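Local structure of RNA-dependent RNA Polymerase (Bombyx mori cytoplasmic polyhedrosis virus, 6TZ0) at residues D1054-L1062 with Y1183-Q1194. The protein catalyses RNA-templated RNA synthesis, probably making the viral plus strands in transcription and the complementary minus strands in genome replication. Sequence-based numbering, arbitrary orientation.
Sequences DGWFAFALL and YLHILRSITSNQ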
loop_
_atom_site.group_PDB
_atom_site.type_symbol
_atom_site.label_atom_id
_atom_site.label_comp_id
_atom_site.label_asym_id
_atom_site.label_seq_id
_atom_site.Cartn_x
_atom_site.Cartn_y
_atom_site.Cartn_z
ATOM N N ASP A 1054 -34.360 -8.664 17.668
ATOM C CA ASP A 1054 -34.160 -9.971 17.055
ATOM C C ASP A 1054 -32.712 -10.433 17.113
ATOM O O ASP A 1054 -32.460 -11.638 17.172
ATOM C CB ASP A 1054 -34.650 -9.951 15.608
ATOM C CG ASP A 1054 -36.161 -9.898 15.510
ATOM O OD1 ASP A 1054 -36.835 -10.457 16.400
ATOM O OD2 ASP A 1054 -36.676 -9.286 14.557
ATOM N N GLY A 1055 -31.751 -9.509 17.095
ATOM C CA GLY A 1055 -30.363 -9.905 17.262
ATOM C C GLY A 1055 -30.074 -10.377 18.675
ATOM O O GLY A 1055 -29.373 -11.376 18.876
ATOM N N TRP A 1056 -30.634 -9.676 19.664
ATOM C CA TRP A 1056 -30.570 -10.106 21.058
ATOM C C TRP A 1056 -31.193 -11.477 21.253
ATOM O O TRP A 1056 -30.625 -12.333 21.937
ATOM C CB TRP A 1056 -31.298 -9.101 21.938
ATOM C CG TRP A 1056 -31.330 -9.468 23.373
ATOM C CD1 TRP A 1056 -30.324 -9.335 24.274
ATOM C CD2 TRP A 1056 -32.407 -10.103 24.064
ATOM N NE1 TRP A 1056 -30.719 -9.813 25.496
ATOM C CE2 TRP A 1056 -31.993 -10.298 25.391
ATOM C CE3 TRP A 1056 -33.686 -10.520 23.688
ATOM C CZ2 TRP A 1056 -32.812 -10.884 26.346
ATOM C CZ3 TRP A 1056 -34.497 -11.103 24.637
ATOM C CH2 TRP A 1056 -34.057 -11.279 25.950
ATOM N N PHE A 1057 -32.359 -11.710 20.653
ATOM C CA PHE A 1057 -33.063 -12.964 20.871
ATOM C C PHE A 1057 -32.404 -14.103 20.111
ATOM O O PHE A 1057 -32.411 -15.245 20.577
ATOM C CB PHE A 1057 -34.524 -12.800 20.464
ATOM C CG PHE A 1057 -35.427 -13.874 20.977
ATOM C CD1 PHE A 1057 -35.750 -13.927 22.318
ATOM C CD2 PHE A 1057 -35.993 -14.795 20.118
ATOM C CE1 PHE A 1057 -36.590 -14.901 22.800
ATOM C CE2 PHE A 1057 -36.843 -15.766 20.596
ATOM C CZ PHE A 1057 -37.135 -15.821 21.940
ATOM N N ALA A 1058 -31.787 -13.803 18.967
ATOM C CA ALA A 1058 -31.007 -14.807 18.257
ATOM C C ALA A 1058 -29.761 -15.191 19.038
ATOM O O ALA A 1058 -29.355 -16.356 19.028
ATOM C CB ALA A 1058 -30.624 -14.294 16.871
ATOM N N PHE A 1059 -29.142 -14.224 19.718
ATOM C CA PHE A 1059 -28.013 -14.543 20.586
ATOM C C PHE A 1059 -28.470 -15.356 21.789
ATOM O O PHE A 1059 -27.790 -16.297 22.206
ATOM C CB PHE A 1059 -27.333 -13.248 21.017
ATOM C CG PHE A 1059 -25.991 -13.428 21.669
ATOM C CD1 PHE A 1059 -24.890 -13.803 20.919
ATOM C CD2 PHE A 1059 -25.813 -13.152 23.013
ATOM C CE1 PHE A 1059 -23.652 -13.938 21.507
ATOM C CE2 PHE A 1059 -24.572 -13.286 23.602
ATOM C CZ PHE A 1059 -23.496 -13.685 22.851
ATOM N N ALA A 1060 -29.646 -15.029 22.327
ATOM C CA ALA A 1060 -30.219 -15.752 23.453
ATOM C C ALA A 1060 -30.687 -17.152 23.085
ATOM O O ALA A 1060 -30.881 -17.975 23.981
ATOM C CB ALA A 1060 -31.389 -14.959 24.027
ATOM N N LEU A 1061 -30.923 -17.428 21.807
ATOM C CA LEU A 1061 -31.314 -18.769 21.390
ATOM C C LEU A 1061 -30.141 -19.612 20.912
ATOM O O LEU A 1061 -29.986 -20.752 21.352
ATOM C CB LEU A 1061 -32.370 -18.712 20.286
ATOM C CG LEU A 1061 -33.788 -18.268 20.608
ATOM C CD1 LEU A 1061 -34.571 -18.244 19.326
ATOM C CD2 LEU A 1061 -34.426 -19.200 21.602
ATOM N N LEU A 1062 -29.319 -19.084 20.006
ATOM C CA LEU A 1062 -28.276 -19.887 19.379
ATOM C C LEU A 1062 -26.952 -19.821 20.118
ATOM O O LEU A 1062 -26.149 -20.752 20.015
ATOM C CB LEU A 1062 -28.039 -19.452 17.931
ATOM C CG LEU A 1062 -28.952 -19.936 16.805
ATOM C CD1 LEU A 1062 -29.085 -21.448 16.815
ATOM C CD2 LEU A 1062 -30.299 -19.261 16.816
ATOM N N TYR A 1183 -31.028 -24.800 11.524
ATOM C CA TYR A 1183 -30.232 -23.600 11.773
ATOM C C TYR A 1183 -30.581 -22.480 10.803
ATOM O O TYR A 1183 -30.801 -21.331 11.215
ATOM C CB TYR A 1183 -28.751 -23.959 11.675
ATOM C CG TYR A 1183 -27.787 -22.814 11.831
ATOM C CD1 TYR A 1183 -27.583 -22.220 13.064
ATOM C CD2 TYR A 1183 -27.038 -22.368 10.756
ATOM C CE1 TYR A 1183 -26.691 -21.192 13.213
ATOM C CE2 TYR A 1183 -26.145 -21.342 10.894
ATOM C CZ TYR A 1183 -25.975 -20.760 12.125
ATOM O OH TYR A 1183 -25.080 -19.732 12.270
ATOM N N LEU A 1184 -30.647 -22.804 9.512
ATOM C CA LEU A 1184 -30.991 -21.805 8.511
ATOM C C LEU A 1184 -32.438 -21.351 8.630
ATOM O O LEU A 1184 -32.729 -20.176 8.378
ATOM C CB LEU A 1184 -30.706 -22.353 7.115
ATOM C CG LEU A 1184 -29.330 -22.141 6.483
ATOM C CD1 LEU A 1184 -28.216 -22.809 7.233
ATOM C CD2 LEU A 1184 -29.386 -22.716 5.107
ATOM N N HIS A 1185 -33.353 -22.240 9.041
ATOM C CA HIS A 1185 -34.727 -21.794 9.253
ATOM C C HIS A 1185 -34.848 -20.875 10.458
ATOM O O HIS A 1185 -35.638 -19.926 10.438
ATOM C CB HIS A 1185 -35.661 -22.985 9.416
ATOM C CG HIS A 1185 -37.092 -22.598 9.617
ATOM N ND1 HIS A 1185 -37.638 -22.396 10.866
ATOM C CD2 HIS A 1185 -38.084 -22.350 8.731
ATOM C CE1 HIS A 1185 -38.908 -22.059 10.742
ATOM N NE2 HIS A 1185 -39.203 -22.021 9.456
ATOM N N ILE A 1186 -34.090 -21.142 11.519
ATOM C CA ILE A 1186 -34.199 -20.304 12.704
ATOM C C ILE A 1186 -33.567 -18.937 12.464
ATOM O O ILE A 1186 -34.131 -17.914 12.863
ATOM C CB ILE A 1186 -33.614 -21.035 13.924
ATOM C CG1 ILE A 1186 -34.549 -22.177 14.310
ATOM C CG2 ILE A 1186 -33.471 -20.115 15.111
ATOM C CD1 ILE A 1186 -33.938 -23.178 15.234
ATOM N N LEU A 1187 -32.431 -18.883 11.757
ATOM C CA LEU A 1187 -31.871 -17.578 11.396
ATOM C C LEU A 1187 -32.725 -16.834 10.378
ATOM O O LEU A 1187 -32.736 -15.600 10.368
ATOM C CB LEU A 1187 -30.463 -17.714 10.834
ATOM C CG LEU A 1187 -29.271 -18.028 11.722
ATOM C CD1 LEU A 1187 -28.072 -18.183 10.829
ATOM C CD2 LEU A 1187 -29.045 -16.918 12.720
ATOM N N ARG A 1188 -33.439 -17.556 9.514
ATOM C CA ARG A 1188 -34.191 -16.909 8.447
ATOM C C ARG A 1188 -35.440 -16.205 8.973
ATOM O O ARG A 1188 -35.907 -15.240 8.358
ATOM C CB ARG A 1188 -34.528 -17.964 7.385
ATOM C CG ARG A 1188 -35.259 -17.521 6.127
ATOM C CD ARG A 1188 -36.718 -17.894 6.199
ATOM N NE ARG A 1188 -37.432 -17.604 4.962
ATOM C CZ ARG A 1188 -37.566 -18.460 3.958
ATOM N NH1 ARG A 1188 -37.041 -19.671 4.043
ATOM N NH2 ARG A 1188 -38.238 -18.108 2.873
ATOM N N SER A 1189 -35.973 -16.633 10.111
ATOM C CA SER A 1189 -37.285 -16.189 10.574
ATOM C C SER A 1189 -37.257 -15.794 12.041
ATOM O O SER A 1189 -38.059 -16.268 12.844
ATOM C CB SER A 1189 -38.321 -17.276 10.347
ATOM O OG SER A 1189 -38.034 -18.415 11.128
ATOM N N ILE A 1190 -36.327 -14.917 12.419
ATOM C CA ILE A 1190 -36.220 -14.516 13.819
ATOM C C ILE A 1190 -37.332 -13.536 14.177
ATOM O O ILE A 1190 -37.710 -13.399 15.348
ATOM C CB ILE A 1190 -34.830 -13.918 14.093
ATOM C CG1 ILE A 1190 -33.782 -14.812 13.477
ATOM C CG2 ILE A 1190 -34.525 -13.879 15.584
ATOM C CD1 ILE A 1190 -32.412 -14.303 13.579
ATOM N N THR A 1191 -37.894 -12.863 13.170
ATOM C CA THR A 1191 -38.838 -11.778 13.419
ATOM C C THR A 1191 -40.168 -12.286 13.957
ATOM O O THR A 1191 -40.851 -11.578 14.706
ATOM C CB THR A 1191 -39.066 -10.986 12.139
ATOM O OG1 THR A 1191 -39.632 -11.847 11.146
ATOM C CG2 THR A 1191 -37.762 -10.451 11.624
ATOM N N SER A 1192 -40.555 -13.505 13.592
ATOM C CA SER A 1192 -41.809 -14.046 14.100
ATOM C C SER A 1192 -41.563 -15.106 15.165
ATOM O O SER A 1192 -42.494 -15.798 15.587
ATOM C CB SER A 1192 -42.642 -14.605 12.946
ATOM O OG SER A 1192 -41.988 -15.689 12.317
ATOM N N ASN A 1193 -40.320 -15.242 15.614
ATOM C CA ASN A 1193 -39.981 -16.253 16.603
ATOM C C ASN A 1193 -40.260 -15.727 18.006
ATOM O O ASN A 1193 -39.640 -14.762 18.457
ATOM C CB ASN A 1193 -38.510 -16.646 16.444
ATOM C CG ASN A 1193 -38.163 -17.944 17.139
ATOM O OD1 ASN A 1193 -38.979 -18.540 17.834
ATOM N ND2 ASN A 1193 -36.948 -18.409 16.919
ATOM N N GLN A 1194 -41.205 -16.370 18.695
ATOM C CA GLN A 1194 -41.646 -15.938 20.017
ATOM C C GLN A 1194 -41.150 -16.862 21.123
ATOM O O GLN A 1194 -41.617 -16.764 22.259
ATOM C CB GLN A 1194 -43.171 -15.834 20.063
ATOM C CG GLN A 1194 -43.749 -14.733 19.201
ATOM C CD GLN A 1194 -45.260 -14.682 19.272
ATOM O OE1 GLN A 1194 -45.880 -15.522 19.917
ATOM N NE2 GLN A 1194 -45.862 -13.695 18.614
#
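Ile1190 divides its two branches between Ala1058 and Asp1054 one helical turn earlier. Its CD1 meets the Ala1058 methyl, CB, at 3.7 Å, and its CG2 lies 3.4 Å from the backbone O of Asp1054. With CG1 anti to the carbonyl carbon (chi1 -46°), the long branch extends to Ala1058 while CG2 stays over the helix start. At the other end, Leu1062 forks in the same manner: CD2 packs on Ile1186 CG2 at 3.7 Å, and CD1 comes to the edge of the Tyr1183 ring, near its plane, 4.1 Å from CD1 of that tyrosine. On the flank that also carries Phe1057, Leu1061 brings CD1 to 3.4 Å from Asn1193 ND2, a van der Waals contact. Phe1057 sets its ring obliquely against the backbone of Asn1193 and Gln1194. Within the C-terminal region of this reovirus-type polymerase, away from the annotated nucleotide and metal sites, helix 1054-1062 packs partly on the last turns of helix 1174-1188 and largely on the segment that follows it, which includes a type I beta turn from Ile1190 to Asn1193. That turn brings Thr1191 to Asp1054, whose OD2 lies 3.3 Å from the threonine CG2. The aspartate OD1 also sits 3.2 Å from Ile1190 O, a pairing of two acceptors and not a bond. Farther out, Ser1189 leaves helical geometry, and its OG donates to His1185 O at 2.9 Å, tying the exit from the helix back to its last turn. Leu1187 CG lies over the rim of one face of the Tyr1183 ring, whose OH is hydrogen-bonded to Ser1152 O; Leu1198 of strand 1196-1202 touches Ile1186, and Phe864 touches Ile1190.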